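Local coordinates for protein endoglucanase (Clostridium thermocellum, PDB 2YIK) that probably hydrolyses beta-1,4-glucosidic bonds of cellulose, as a family 9 glycoside hydrolase carrying a dockerin for attachment to the cellulosome, at residues N295-Y298 with L299-F303; D320-S323 with G324-C327; E331-D334 with L335-D339; A403-Y406 with D407-G411. One frame throughout, in Å; residues are numbered along the deposited sequence.

Interaction 1: N295-Y298 with L299-F303; sequences NEHY and LDEAF
His297 and Glu301 meet one turn apart in the capped first turns of helix 296-305, a local i to i+4 contact on the helical scaffold of a family 9 glycoside hydrolase. Glu301 lays its CG over one face of the imidazole, a CH-pi contact 4.1 Å from the ring centroid. The histidine ring can lie there because its CG stands anti to the backbone N (chi1 171°), which swings it forward along the helix. The Glu301 chain is bent, and its carboxylate goes to Tyr282 and Lys304, while His297 NE2 bonds to Glu256 of helix 238-257. Round the helix, Glu296 and Leu299 run side by side, with Glu296 OE1 3.8 Å from Leu299 CD2. The same oxygen forms a salt bridge with Arg346, which also binds Asp300 OD1; the cation probably offsets the proximity of the two acids. Leu299 itself packs on helices 279-293, 342-350 and 322-336, whereas Tyr298 turns to Phe252, ring edge to face. At the start of the helix, Asn295 serves as N-cap: its OD1 accepts from His297 N at 3.0 Å, with the donor standing 38° out of the amide carbonyl plane.

Interaction 2: D320-S323 with G324-C327; sequences DVWS and GTAC
At the N-terminus of helix 322-336, just after an Asx turn, Val321 and Thr325 meet in the buried part of the helical fold. Val321 holds the N-cap position, and its carbonyl oxygen is gripped twice by one residue: Thr325 N donates to Val321 O at 3.0 Å, and Thr325 OG1 donates to the same oxygen at 2.8 Å. The two donors reach it from opposite faces of the carbonyl plane, the hydroxyl 39° out of it. With OG1 beside its own backbone N (chi1 -63°), the threonine hydroxyl folds back along the helix and is satisfied without leaving it. Thr325 CB lies 4.4 Å from Trp322 CE3. Ahead of the first turn, Asp320 OD1 accepts from Trp322 N at 2.9 Å, met nearly along the C-O axis; OD2 of that carboxylate pairs with Lys277. Val321 N in turn bonds to Asp280. Both Lys277 and Asp280 belong to a calcium site, and a calcium ion lies about 5 Å from the valine side chain. Ser323, Ala326 and Cys327 face Ile365 of helix 363-373. Such a double grip on the i-4 carbonyl is characteristic of threonine within a helix, here directly after an Asx turn.

Interaction 3: E331-D334 with L335-D339; sequences EIND and LYDKD. With CA (calcium ion), chain B.
Asn333 and Asp337 face a common calcium ion from adjacent turns at the end of helix 322-336. Asp337 binds it twice, through its carbonyl O at 2.4 Å and through carboxylate OD2 at 2.6 Å, and a water is a further ligand of the calcium at 2.6 Å. The Asn333 amide also turns to the ion. As modelled, its ND2 lies 2.5 Å from the calcium, but nitrogen is an unlikely ligand here, and the assignment of the two amide ends is doubtful. Ser340 and Glu344 supply further ligands. Both CG atoms stand anti to their backbone N (Asn333 chi1 178°, Asp337 chi1 -165°), which sends the amide and the carboxylate to the metal with their planes 80° apart. In the second shell, Phe343 N bonds to Asp337 OD2, and the metal-bound water donates to Lys338 O at 2.8 Å. Asp337 N donates to Asn333 O as the helix ends. Beyond it, Lys338 NZ makes a long salt bridge of 4.0 Å with Asp334 OD1, while OD2 of Asp334 accepts from Trp362. Ile332 packs on Phe343 and Tyr290. Together this is a calcium site built from a helix C-terminus (Asn333), the loop after it (Asp337, Ser340) and the next helix (Glu344).

Interaction 4: A403-Y406 with D407-G411; sequences ALVY and DKHHG
Tyr406 and His410 stack in the turn that ends helix 392-408, a helix of the catalytic domain, whose family has an (alpha/alpha)6 barrel fold. The histidine satisfies a carbonyl at the helix terminus: His410 ND1 donates to Tyr406 O at 2.6 Å, with that oxygen close to the imidazole plane. This bond helps to fix the ring's rotation, and the stack covers one face of it. Tyr406 and His410 rings lie offset but almost parallel, planes 9° apart and centroids separated by 3.7 Å. Tyr406 CG, anti to the backbone N (chi1 -177°), carries its ring along the helix to lie against the histidine, and Trp362 abuts both rings edge to face. Among the preceding carbonyls, Ala403 O takes Asp407 N, Leu404 O takes Lys408 N, and Val405 O takes His409 N at 3.1 Å; Asp407 O receives His410 N as the chain leaves the helix. Side-chain polar groups are served from outside the turn: the Asp407 carboxylate by Ser415 OG and Ala418 N, Lys408 NZ by a salt bridge to Glu140, and His409 NE2 by the same glutamate. The His409 ring runs alongside Val405, its CD2 at 3.7 Å from Val405 CG1 and its edge turned to Val405 O.

Overall arrangement
All four contacts lie in the helical catalytic fold, following one another in series along the chain. Interaction 1 starts helix 296-305; interactions 2 and 3 mark the beginning and end of the next helix, 322-336, with centres about 17 Å apart; interaction 4 closes helix 392-408. Interaction 3 touches interactions 1 and 4: Leu299 CD1 packs on Ile332 CG2 at 4.2 Å, and Glu331 OE2 approaches His409 NE2 at 3.2 Å. Interactions 1 and 4, by contrast, are about 24 Å apart between centres. Helix 322-336 thus stands between the other two helices, touching both near its C-terminal end, and has a calcium site near each end.

Interaction 1: N295-Y298 with L299-F303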
loop_
_atom_site.group_PDB
_atom_site.type_symbol
_atom_site.label_atom_id
_atom_site.label_comp_id
_atom_site.label_asym_id
_atom_site.label_seq_id
_atom_site.Cartn_x
_atom_site.Cartn_y
_atom_site.Cartn_z
ATOM N N ASN A 295 7.943 -13.378 19.042
ATOM C CA ASN A 295 8.178 -12.685 20.313
ATOM C C ASN A 295 6.764 -12.302 20.843
ATOM O O ASN A 295 6.053 -11.427 20.277
ATOM C CB ASN A 295 9.013 -11.400 20.093
ATOM C CG ASN A 295 9.372 -10.668 21.413
ATOM O OD1 ASN A 295 8.697 -10.813 22.462
ATOM N ND2 ASN A 295 10.417 -9.853 21.350
ATOM N N GLU A 296 6.380 -12.952 21.935
ATOM C CA GLU A 296 5.088 -12.734 22.528
ATOM C C GLU A 296 4.734 -11.285 22.829
ATOM O O GLU A 296 3.557 -10.936 22.903
ATOM C CB GLU A 296 4.959 -13.568 23.800
ATOM C CG GLU A 296 4.882 -15.077 23.558
ATOM C CD GLU A 296 3.716 -15.482 22.655
ATOM O OE1 GLU A 296 2.636 -14.855 22.750
ATOM O OE2 GLU A 296 3.870 -16.442 21.859
ATOM N N HIS A 297 5.746 -10.449 23.018
ATOM C CA HIS A 297 5.517 -9.040 23.314
ATOM C C HIS A 297 4.685 -8.360 22.223
ATOM O O HIS A 297 3.811 -7.540 22.512
ATOM C CB HIS A 297 6.857 -8.315 23.458
ATOM C CG HIS A 297 6.727 -6.830 23.547
ATOM N ND1 HIS A 297 6.171 -6.189 24.635
ATOM C CD2 HIS A 297 7.055 -5.852 22.668
ATOM C CE1 HIS A 297 6.163 -4.888 24.424
ATOM N NE2 HIS A 297 6.693 -4.656 23.236
ATOM N N TYR A 298 4.967 -8.700 20.969
ATOM C CA TYR A 298 4.241 -8.116 19.852
ATOM C C TYR A 298 2.789 -8.546 19.846
ATOM O O TYR A 298 1.901 -7.737 19.571
ATOM C CB TYR A 298 4.912 -8.489 18.531
ATOM C CG TYR A 298 6.272 -7.860 18.391
ATOM C CD1 TYR A 298 6.422 -6.476 18.446
ATOM C CD2 TYR A 298 7.415 -8.644 18.225
ATOM C CE1 TYR A 298 7.677 -5.881 18.344
ATOM C CE2 TYR A 298 8.674 -8.064 18.118
ATOM C CZ TYR A 298 8.799 -6.681 18.178
ATOM O OH TYR A 298 10.043 -6.112 18.072
ATOM N N LEU A 299 2.538 -9.815 20.149
ATOM C CA LEU A 299 1.167 -10.293 20.174
ATOM C C LEU A 299 0.424 -9.600 21.313
ATOM O O LEU A 299 -0.764 -9.286 21.185
ATOM C CB LEU A 299 1.120 -11.808 20.366
ATOM C CG LEU A 299 -0.248 -12.437 20.073
ATOM C CD1 LEU A 299 -0.635 -12.212 18.599
ATOM C CD2 LEU A 299 -0.187 -13.931 20.393
ATOM N N ASP A 300 1.126 -9.354 22.422
ATOM C CA ASP A 300 0.525 -8.676 23.570
ATOM C C ASP A 300 0.162 -7.242 23.199
ATOM O O ASP A 300 -0.851 -6.711 23.652
ATOM C CB ASP A 300 1.484 -8.637 24.768
ATOM C CG ASP A 300 1.641 -9.987 25.446
ATOM O OD1 ASP A 300 0.722 -10.824 25.348
ATOM O OD2 ASP A 300 2.684 -10.203 26.100
ATOM N N GLU A 301 1.004 -6.605 22.389
ATOM C CA GLU A 301 0.725 -5.241 21.969
ATOM C C GLU A 301 -0.456 -5.231 21.002
ATOM O O GLU A 301 -1.292 -4.329 21.045
ATOM C CB GLU A 301 1.955 -4.613 21.310
ATOM C CG GLU A 301 3.031 -4.187 22.307
ATOM C CD GLU A 301 2.507 -3.205 23.340
ATOM O OE1 GLU A 301 2.126 -2.073 22.972
ATOM O OE2 GLU A 301 2.462 -3.573 24.528
ATOM N N ALA A 302 -0.529 -6.240 20.137
ATOM C CA ALA A 302 -1.629 -6.320 19.185
ATOM C C ALA A 302 -2.943 -6.520 19.935
ATOM O O ALA A 302 -3.934 -5.845 19.660
ATOM C CB ALA A 302 -1.402 -7.461 18.205
ATOM N N PHE A 303 -2.940 -7.437 20.896
ATOM C CA PHE A 303 -4.137 -7.721 21.673
ATOM C C PHE A 303 -4.587 -6.537 22.518
ATOM O O PHE A 303 -5.775 -6.366 22.755
ATOM C CB PHE A 303 -3.924 -8.944 22.576
ATOM C CG PHE A 303 -3.883 -10.261 21.832
ATOM C CD1 PHE A 303 -4.259 -10.340 20.491
ATOM C CD2 PHE A 303 -3.513 -11.432 22.488
ATOM C CE1 PHE A 303 -4.274 -11.563 19.813
ATOM C CE2 PHE A 303 -3.525 -12.661 21.824
ATOM C CZ PHE A 303 -3.905 -12.727 20.482
#

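Interaction 2: D320-S323 with G324-C327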
loop_
_atom_site.group_PDB
_atom_site.type_symbol
_atom_site.label_atom_id
_atom_site.label_comp_id
_atom_site.label_asym_id
_atom_site.label_seq_id
_atom_site.Cartn_x
_atom_site.Cartn_y
_atom_site.Cartn_z
ATOM N N ASP A 320 -7.456 2.711 6.964
ATOM C CA ASP A 320 -8.011 1.702 7.862
ATOM C C ASP A 320 -7.531 0.303 7.500
ATOM O O ASP A 320 -8.013 -0.305 6.548
ATOM C CB ASP A 320 -9.537 1.720 7.824
ATOM C CG ASP A 320 -10.154 0.844 8.901
ATOM O OD1 ASP A 320 -9.577 -0.216 9.230
ATOM O OD2 ASP A 320 -11.224 1.212 9.415
ATOM N N VAL A 321 -6.588 -0.212 8.275
ATOM C CA VAL A 321 -6.051 -1.535 8.015
ATOM C C VAL A 321 -6.497 -2.569 9.051
ATOM O O VAL A 321 -5.822 -3.575 9.272
ATOM C CB VAL A 321 -4.500 -1.486 7.932
ATOM C CG1 VAL A 321 -4.082 -0.614 6.747
ATOM C CG2 VAL A 321 -3.904 -0.948 9.250
ATOM N N TRP A 322 -7.643 -2.325 9.682
ATOM C CA TRP A 322 -8.172 -3.259 10.677
ATOM C C TRP A 322 -8.495 -4.631 10.065
ATOM O O TRP A 322 -8.229 -5.662 10.677
ATOM C CB TRP A 322 -9.444 -2.704 11.338
ATOM C CG TRP A 322 -9.224 -1.732 12.484
ATOM C CD1 TRP A 322 -9.787 -0.496 12.624
ATOM C CD2 TRP A 322 -8.432 -1.951 13.671
ATOM N NE1 TRP A 322 -9.385 0.080 13.809
ATOM C CE2 TRP A 322 -8.539 -0.772 14.458
ATOM C CE3 TRP A 322 -7.603 -2.992 14.112
ATOM C CZ2 TRP A 322 -7.899 -0.647 15.705
ATOM C CZ3 TRP A 322 -6.962 -2.862 15.353
ATOM C CH2 TRP A 322 -7.095 -1.684 16.118
ATOM N N SER A 323 -9.067 -4.653 8.864
ATOM C CA SER A 323 -9.416 -5.926 8.248
ATOM C C SER A 323 -8.178 -6.735 7.895
ATOM O O SER A 323 -8.173 -7.948 8.041
ATOM C CB SER A 323 -10.308 -5.724 7.010
ATOM O OG SER A 323 -9.725 -4.847 6.071
ATOM N N GLY A 324 -7.129 -6.061 7.438
ATOM C CA GLY A 324 -5.899 -6.765 7.117
ATOM C C GLY A 324 -5.312 -7.317 8.407
ATOM O O GLY A 324 -4.830 -8.452 8.457
ATOM N N THR A 325 -5.364 -6.505 9.457
ATOM C CA THR A 325 -4.851 -6.898 10.763
ATOM C C THR A 325 -5.573 -8.158 11.234
ATOM O O THR A 325 -4.939 -9.121 11.658
ATOM C CB THR A 325 -5.047 -5.758 11.803
ATOM O OG1 THR A 325 -4.282 -4.614 11.408
ATOM C CG2 THR A 325 -4.591 -6.194 13.183
ATOM N N ALA A 326 -6.899 -8.155 11.144
ATOM C CA ALA A 326 -7.686 -9.305 11.571
ATOM C C ALA A 326 -7.249 -10.565 10.842
ATOM O O ALA A 326 -7.178 -11.628 11.444
ATOM C CB ALA A 326 -9.171 -9.057 11.335
ATOM N N CYS A 327 -6.956 -10.443 9.549
ATOM C CA CYS A 327 -6.514 -11.587 8.755
ATOM C C CYS A 327 -5.201 -12.158 9.289
ATOM O O CYS A 327 -5.049 -13.372 9.423
ATOM C CB CYS A 327 -6.317 -11.187 7.286
ATOM S SG CYS A 327 -7.830 -10.904 6.346
#

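Interaction 3: E331-D334 with L335-D339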
loop_
_atom_site.group_PDB
_atom_site.type_symbol
_atom_site.label_atom_id
_atom_site.label_comp_id
_atom_site.label_asym_id
_atom_site.label_seq_id
_atom_site.Cartn_x
_atom_site.Cartn_y
_atom_site.Cartn_z
ATOM N N GLU A 331 -4.400 -15.776 10.971
ATOM C CA GLU A 331 -3.410 -16.702 10.428
ATOM C C GLU A 331 -2.436 -17.084 11.539
ATOM O O GLU A 331 -1.970 -18.210 11.594
ATOM C CB GLU A 331 -2.661 -16.066 9.249
ATOM C CG GLU A 331 -3.558 -15.776 8.054
ATOM C CD GLU A 331 -2.842 -15.110 6.885
ATOM O OE1 GLU A 331 -1.599 -15.172 6.797
ATOM O OE2 GLU A 331 -3.542 -14.524 6.036
ATOM N N ILE A 332 -2.140 -16.138 12.423
ATOM C CA ILE A 332 -1.242 -16.383 13.543
ATOM C C ILE A 332 -1.882 -17.428 14.458
ATOM O O ILE A 332 -1.219 -18.352 14.934
ATOM C CB ILE A 332 -0.987 -15.070 14.323
ATOM C CG1 ILE A 332 0.039 -14.225 13.562
ATOM C CG2 ILE A 332 -0.541 -15.367 15.755
ATOM C CD1 ILE A 332 0.175 -12.815 14.077
ATOM N N ASN A 333 -3.182 -17.280 14.684
ATOM C CA ASN A 333 -3.901 -18.212 15.527
ATOM C C ASN A 333 -3.931 -19.605 14.914
ATOM O O ASN A 333 -3.776 -20.597 15.623
ATOM C CB ASN A 333 -5.335 -17.748 15.758
ATOM C CG ASN A 333 -6.116 -18.735 16.585
ATOM O OD1 ASN A 333 -7.018 -19.417 16.094
ATOM N ND2 ASN A 333 -5.753 -18.835 17.848
ATOM N N ASP A 334 -4.141 -19.676 13.602
ATOM C CA ASP A 334 -4.192 -20.960 12.907
ATOM C C ASP A 334 -2.847 -21.667 12.970
ATOM O O ASP A 334 -2.777 -22.878 13.162
ATOM C CB ASP A 334 -4.575 -20.776 11.433
ATOM C CG ASP A 334 -6.050 -20.444 11.238
ATOM O OD1 ASP A 334 -6.851 -20.633 12.179
ATOM O OD2 ASP A 334 -6.409 -20.007 10.121
ATOM N N LEU A 335 -1.788 -20.887 12.806
ATOM C CA LEU A 335 -0.416 -21.373 12.807
ATOM C C LEU A 335 0.103 -21.883 14.154
ATOM O O LEU A 335 0.721 -22.949 14.236
ATOM C CB LEU A 335 0.498 -20.236 12.346
ATOM C CG LEU A 335 1.423 -20.319 11.133
ATOM C CD1 LEU A 335 0.850 -21.207 10.047
ATOM C CD2 LEU A 335 1.643 -18.896 10.631
ATOM N N TYR A 336 -0.170 -21.114 15.202
ATOM C CA TYR A 336 0.338 -21.403 16.529
ATOM C C TYR A 336 -0.620 -21.737 17.664
ATOM O O TYR A 336 -0.172 -22.145 18.729
ATOM C CB TYR A 336 1.206 -20.219 16.957
ATOM C CG TYR A 336 2.295 -19.907 15.963
ATOM C CD1 TYR A 336 3.357 -20.787 15.778
ATOM C CD2 TYR A 336 2.252 -18.749 15.183
ATOM C CE1 TYR A 336 4.354 -20.533 14.842
ATOM C CE2 TYR A 336 3.252 -18.481 14.238
ATOM C CZ TYR A 336 4.304 -19.381 14.078
ATOM O OH TYR A 336 5.315 -19.126 13.171
ATOM N N ASP A 337 -1.920 -21.575 17.465
ATOM C CA ASP A 337 -2.861 -21.850 18.543
ATOM C C ASP A 337 -4.187 -22.414 18.017
ATOM O O ASP A 337 -5.229 -22.232 18.614
ATOM C CB ASP A 337 -3.090 -20.548 19.319
ATOM C CG ASP A 337 -3.754 -20.764 20.664
ATOM O OD1 ASP A 337 -3.296 -21.633 21.437
ATOM O OD2 ASP A 337 -4.727 -20.042 20.957
ATOM N N LYS A 338 -4.127 -23.130 16.906
ATOM C CA LYS A 338 -5.312 -23.707 16.267
ATOM C C LYS A 338 -6.248 -24.522 17.163
ATOM O O LYS A 338 -7.461 -24.290 17.176
ATOM C CB LYS A 338 -4.862 -24.572 15.082
ATOM C CG LYS A 338 -5.971 -25.298 14.322
ATOM C CD LYS A 338 -6.667 -24.391 13.324
ATOM C CE LYS A 338 -7.081 -25.193 12.085
ATOM N NZ LYS A 338 -7.679 -24.324 11.023
ATOM N N ASP A 339 -5.691 -25.470 17.913
ATOM C CA ASP A 339 -6.506 -26.344 18.759
ATOM C C ASP A 339 -6.701 -25.988 20.237
ATOM O O ASP A 339 -6.980 -26.867 21.052
ATOM C CB ASP A 339 -5.982 -27.781 18.661
ATOM C CG ASP A 339 -5.873 -28.265 17.219
ATOM O OD1 ASP A 339 -6.846 -28.086 16.446
ATOM O OD2 ASP A 339 -4.813 -28.831 16.860
HETATM CA CA CA B . -6.797 -20.535 19.411
HETATM O O HOH W 1 -8.354 -21.726 17.652
#

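Interaction 4: A403-Y406 with D407-G411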
loop_
_atom_site.group_PDB
_atom_site.type_symbol
_atom_site.label_atom_id
_atom_site.label_comp_id
_atom_site.label_asym_id
_atom_site.label_seq_id
_atom_site.Cartn_x
_atom_site.Cartn_y
_atom_site.Cartn_z
ATOM N N ALA A 403 -11.182 -11.645 0.364
ATOM C CA ALA A 403 -11.979 -12.815 0.009
ATOM C C ALA A 403 -11.090 -13.995 -0.399
ATOM O O ALA A 403 -11.318 -15.131 0.018
ATOM C CB ALA A 403 -12.931 -12.468 -1.128
ATOM N N LEU A 404 -10.078 -13.711 -1.216
ATOM C CA LEU A 404 -9.159 -14.733 -1.705
ATOM C C LEU A 404 -8.219 -15.251 -0.610
ATOM O O LEU A 404 -7.854 -16.422 -0.604
ATOM C CB LEU A 404 -8.377 -14.173 -2.894
ATOM C CG LEU A 404 -9.335 -13.808 -4.042
ATOM C CD1 LEU A 404 -8.719 -12.761 -4.953
ATOM C CD2 LEU A 404 -9.693 -15.074 -4.809
ATOM N N VAL A 405 -7.842 -14.377 0.318
ATOM C CA VAL A 405 -6.981 -14.774 1.424
ATOM C C VAL A 405 -7.767 -15.696 2.375
ATOM O O VAL A 405 -7.235 -16.682 2.890
ATOM C CB VAL A 405 -6.460 -13.531 2.198
ATOM C CG1 VAL A 405 -5.905 -13.944 3.561
ATOM C CG2 VAL A 405 -5.380 -12.836 1.379
ATOM N N TYR A 406 -9.040 -15.379 2.592
ATOM C CA TYR A 406 -9.879 -16.192 3.471
ATOM C C TYR A 406 -10.015 -17.606 2.906
ATOM O O TYR A 406 -9.867 -18.592 3.637
ATOM C CB TYR A 406 -11.276 -15.580 3.619
ATOM C CG TYR A 406 -12.175 -16.338 4.573
ATOM C CD1 TYR A 406 -12.906 -17.447 4.146
ATOM C CD2 TYR A 406 -12.286 -15.954 5.907
ATOM C CE1 TYR A 406 -13.722 -18.153 5.023
ATOM C CE2 TYR A 406 -13.102 -16.647 6.793
ATOM C CZ TYR A 406 -13.819 -17.745 6.345
ATOM O OH TYR A 406 -14.652 -18.421 7.208
ATOM N N ASP A 407 -10.295 -17.706 1.610
ATOM C CA ASP A 407 -10.449 -19.016 0.991
ATOM C C ASP A 407 -9.146 -19.799 1.000
ATOM O O ASP A 407 -9.156 -21.020 1.182
ATOM C CB ASP A 407 -10.984 -18.891 -0.443
ATOM C CG ASP A 407 -12.488 -18.618 -0.484
ATOM O OD1 ASP A 407 -13.109 -18.569 0.598
ATOM O OD2 ASP A 407 -13.049 -18.456 -1.591
ATOM N N LYS A 408 -8.028 -19.103 0.813
ATOM C CA LYS A 408 -6.745 -19.782 0.822
ATOM C C LYS A 408 -6.552 -20.470 2.167
ATOM O O LYS A 408 -6.114 -21.621 2.234
ATOM C CB LYS A 408 -5.590 -18.808 0.599
ATOM C CG LYS A 408 -4.228 -19.472 0.781
ATOM C CD LYS A 408 -3.085 -18.469 0.816
ATOM C CE LYS A 408 -1.797 -19.139 1.310
ATOM N NZ LYS A 408 -0.690 -18.165 1.530
ATOM N N HIS A 409 -6.909 -19.769 3.238
ATOM C CA HIS A 409 -6.733 -20.303 4.574
ATOM C C HIS A 409 -7.855 -21.178 5.107
ATOM O O HIS A 409 -7.859 -21.550 6.283
ATOM C CB HIS A 409 -6.428 -19.149 5.519
ATOM C CG HIS A 409 -5.128 -18.480 5.214
ATOM N ND1 HIS A 409 -3.910 -19.044 5.541
ATOM C CD2 HIS A 409 -4.840 -17.346 4.534
ATOM C CE1 HIS A 409 -2.938 -18.290 5.073
ATOM N NE2 HIS A 409 -3.474 -17.250 4.455
ATOM N N HIS A 410 -8.795 -21.516 4.235
ATOM C CA HIS A 410 -9.898 -22.386 4.606
ATOM C C HIS A 410 -10.044 -23.492 3.566
ATOM O O HIS A 410 -11.054 -23.579 2.871
ATOM C CB HIS A 410 -11.210 -21.596 4.739
ATOM C CG HIS A 410 -11.256 -20.713 5.947
ATOM N ND1 HIS A 410 -10.605 -19.496 6.007
ATOM C CD2 HIS A 410 -11.795 -20.902 7.175
ATOM C CE1 HIS A 410 -10.737 -18.981 7.213
ATOM N NE2 HIS A 410 -11.458 -19.819 7.946
ATOM N N GLY A 411 -9.018 -24.331 3.466
ATOM C CA GLY A 411 -9.040 -25.434 2.519
ATOM C C GLY A 411 -8.319 -25.101 1.226
ATOM O O GLY A 411 -8.148 -25.960 0.360
#